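Hypothetical protein Llacc01001955 (Lactococcus lactis, PDB 1ZUJ) is a Dps protein that probably binds DNA and helps protect the bacterium against oxidative stress. Local coordinates at residues A[81-86]-A[136-141]. Numbering follows the deposited sequence.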
loop_
_atom_site.group_PDB
_atom_site.type_symbol
_atom_site.label_atom_id
_atom_site.label_comp_id
_atom_site.label_asym_id
_atom_site.label_seq_id
_atom_site.Cartn_x
_atom_site.Cartn_y
_atom_site.Cartn_z
ATOM N N GLU A 81 9.077 -4.298 -34.049
ATOM C CA GLU A 81 9.967 -4.039 -35.200
ATOM C C GLU A 81 9.679 -4.982 -36.397
ATOM O O GLU A 81 10.603 -5.626 -36.918
ATOM C CB GLU A 81 11.446 -4.174 -34.774
ATOM C CG GLU A 81 12.029 -2.939 -34.082
ATOM C CD GLU A 81 12.917 -2.089 -34.984
ATOM O OE1 GLU A 81 13.362 -2.590 -36.033
ATOM O OE2 GLU A 81 13.173 -0.909 -34.650
ATOM N N ASN A 82 8.417 -5.024 -36.845
ATOM C CA ASN A 82 7.882 -6.101 -37.710
ATOM C C ASN A 82 8.859 -7.231 -38.081
ATOM O O ASN A 82 9.384 -7.259 -39.194
ATOM C CB ASN A 82 7.241 -5.528 -38.986
ATOM C CG ASN A 82 6.309 -6.529 -39.666
ATOM O OD1 ASN A 82 5.117 -6.267 -39.855
ATOM N ND2 ASN A 82 6.851 -7.694 -40.016
ATOM N N GLU A 83 9.083 -8.155 -37.147
ATOM C CA GLU A 83 9.946 -9.314 -37.377
ATOM C C GLU A 83 9.269 -10.607 -36.923
ATOM O O GLU A 83 8.251 -10.587 -36.235
ATOM C CB GLU A 83 11.295 -9.135 -36.668
ATOM C CG GLU A 83 12.424 -8.651 -37.575
ATOM C CD GLU A 83 13.386 -9.756 -38.026
ATOM O OE1 GLU A 83 14.513 -9.399 -38.437
ATOM O OE2 GLU A 83 13.038 -10.968 -37.987
ATOM N N LEU A 84 9.835 -11.734 -37.335
ATOM C CA LEU A 84 9.307 -13.035 -36.946
ATOM C C LEU A 84 9.704 -13.330 -35.503
ATOM O O LEU A 84 10.777 -12.922 -35.048
ATOM C CB LEU A 84 9.771 -14.160 -37.915
ATOM C CG LEU A 84 10.909 -15.188 -37.642
ATOM C CD1 LEU A 84 12.305 -14.537 -37.503
ATOM C CD2 LEU A 84 10.624 -16.135 -36.451
ATOM N N VAL A 85 8.824 -14.033 -34.795
ATOM C CA VAL A 85 9.111 -14.528 -33.452
ATOM C C VAL A 85 8.593 -15.957 -33.354
ATOM O O VAL A 85 7.451 -16.223 -33.717
ATOM C CB VAL A 85 8.423 -13.652 -32.345
ATOM C CG1 VAL A 85 8.671 -14.215 -30.949
ATOM C CG2 VAL A 85 8.906 -12.210 -32.412
ATOM N N PRO A 86 9.422 -16.878 -32.881
ATOM C CA PRO A 86 8.958 -18.227 -32.526
ATOM C C PRO A 86 7.687 -18.238 -31.662
ATOM O O PRO A 86 7.393 -17.265 -30.971
ATOM C CB PRO A 86 10.143 -18.804 -31.751
ATOM C CG PRO A 86 11.325 -18.132 -32.324
ATOM C CD PRO A 86 10.876 -16.736 -32.693
ATOM N N GLN A 136 22.775 -3.900 -33.330
ATOM C CA GLN A 136 23.638 -2.711 -33.392
ATOM C C GLN A 136 23.910 -2.284 -34.849
ATOM O O GLN A 136 24.093 -1.091 -35.144
ATOM C CB GLN A 136 24.971 -2.988 -32.675
ATOM C CG GLN A 136 25.477 -1.870 -31.767
ATOM C CD GLN A 136 26.726 -2.271 -30.982
ATOM O OE1 GLN A 136 27.171 -1.530 -30.107
ATOM N NE2 GLN A 136 27.292 -3.438 -31.292
ATOM N N LYS A 137 23.941 -3.271 -35.747
ATOM C CA LYS A 137 24.098 -3.030 -37.182
ATOM C C LYS A 137 22.768 -2.561 -37.804
ATOM O O LYS A 137 22.704 -1.470 -38.366
ATOM C CB LYS A 137 24.628 -4.293 -37.886
ATOM C CG LYS A 137 26.044 -4.708 -37.446
ATOM C CD LYS A 137 27.030 -4.801 -38.625
ATOM C CE LYS A 137 27.420 -3.417 -39.178
ATOM N NZ LYS A 137 27.508 -3.369 -40.676
ATOM N N GLU A 138 21.705 -3.355 -37.655
ATOM C CA GLU A 138 20.423 -3.060 -38.315
ATOM C C GLU A 138 19.832 -1.751 -37.814
ATOM O O GLU A 138 18.815 -1.287 -38.350
ATOM C CB GLU A 138 19.371 -4.182 -38.153
ATOM C CG GLU A 138 19.909 -5.575 -37.838
ATOM C CD GLU A 138 18.997 -6.712 -38.283
ATOM O OE1 GLU A 138 17.763 -6.509 -38.410
ATOM O OE2 GLU A 138 19.533 -7.827 -38.500
ATOM N N GLU A 139 20.462 -1.163 -36.792
ATOM C CA GLU A 139 19.981 0.065 -36.175
ATOM C C GLU A 139 18.518 -0.121 -35.756
ATOM O O GLU A 139 17.685 0.749 -35.979
ATOM C CB GLU A 139 20.181 1.280 -37.101
ATOM C CG GLU A 139 21.609 1.847 -37.113
ATOM C CD GLU A 139 21.843 2.888 -38.220
ATOM O OE1 GLU A 139 22.138 2.472 -39.365
ATOM O OE2 GLU A 139 21.741 4.120 -37.964
ATOM N N LYS A 140 18.223 -1.288 -35.180
ATOM C CA LYS A 140 16.980 -1.524 -34.466
ATOM C C LYS A 140 17.266 -0.979 -33.080
ATOM O O LYS A 140 17.978 -1.612 -32.300
ATOM C CB LYS A 140 16.645 -3.023 -34.385
ATOM C CG LYS A 140 16.722 -3.811 -35.712
ATOM C CD LYS A 140 15.415 -4.588 -36.065
ATOM C CE LYS A 140 15.644 -6.072 -36.413
ATOM N NZ LYS A 140 15.152 -6.480 -37.781
ATOM N N PHE A 141 16.753 0.207 -32.778
ATOM C CA PHE A 141 17.276 0.981 -31.648
ATOM C C PHE A 141 16.755 0.522 -30.285
ATOM O O PHE A 141 17.544 0.191 -29.394
ATOM C CB PHE A 141 17.002 2.477 -31.845
ATOM C CG PHE A 141 17.822 3.123 -32.946
ATOM C CD1 PHE A 141 17.242 4.069 -33.786
ATOM C CD2 PHE A 141 19.171 2.807 -33.134
ATOM C CE1 PHE A 141 17.977 4.679 -34.800
ATOM C CE2 PHE A 141 19.919 3.417 -34.154
ATOM C CZ PHE A 141 19.319 4.354 -34.987
#
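Glu-83 and Lys-140 form the salt bridge across this contact, and Glu-138 shares the same ammonium group. Glu-138 is the first residue of 136-141 to take part, near the end of helix 133-137. Its OE1 receives NZ of Lys-140 at 2.7 Å, with the nitrogen nearly in line with the C-O bond. This bridge stays within one segment, but it holds the same ammonium group that reaches Glu-83.

Glu-139 has positive phi (54°), so the chain leaves helical geometry here. Its carbonyl O lies over the centre of one face of the Phe-141 ring, 3.7 Å above the plane.

Lys-140 carries most of the contact. CG is anti to the carbonyl carbon (chi1 -49°), and further bends carry the chain towards 81-86. NZ gives a hydrogen bond to OE1 of Glu-83 at 3.1 Å, on the lone pair away from OE2, and the pair is a salt bridge. The two side chains cross at about a right angle. The same OE1 is also hydrogen-bonded to Thr-25 OG1, just before helix 26-50. OE1 of Glu-83 and OE1 of Glu-138 are 4.3 Å apart, and the shared ammonium would partly offset their repulsion. Glu-81 lies against the aliphatic part of Lys-140, its CD 3.9 Å from Lys-140 CB. No bond links Glu-81 to NZ, and the details of this packing are doubtful because Glu-81 OE1 sits too close to Lys-140 CD in the model.

Phe-141 is a minor partner, with its N 4.2 Å from OE2 of Glu-81. Its side chain packs on Ile-132 of a second subunit, and Glu-81 packs on Leu-155 of that subunit.

The arrangement is a surface salt-bridge network of Glu-83, Lys-140 and Glu-138. It joins the loop after helix 54-80 to the turn before helix 141-165, two of the long helices in the four-helix bundle of a Dps dodecamer.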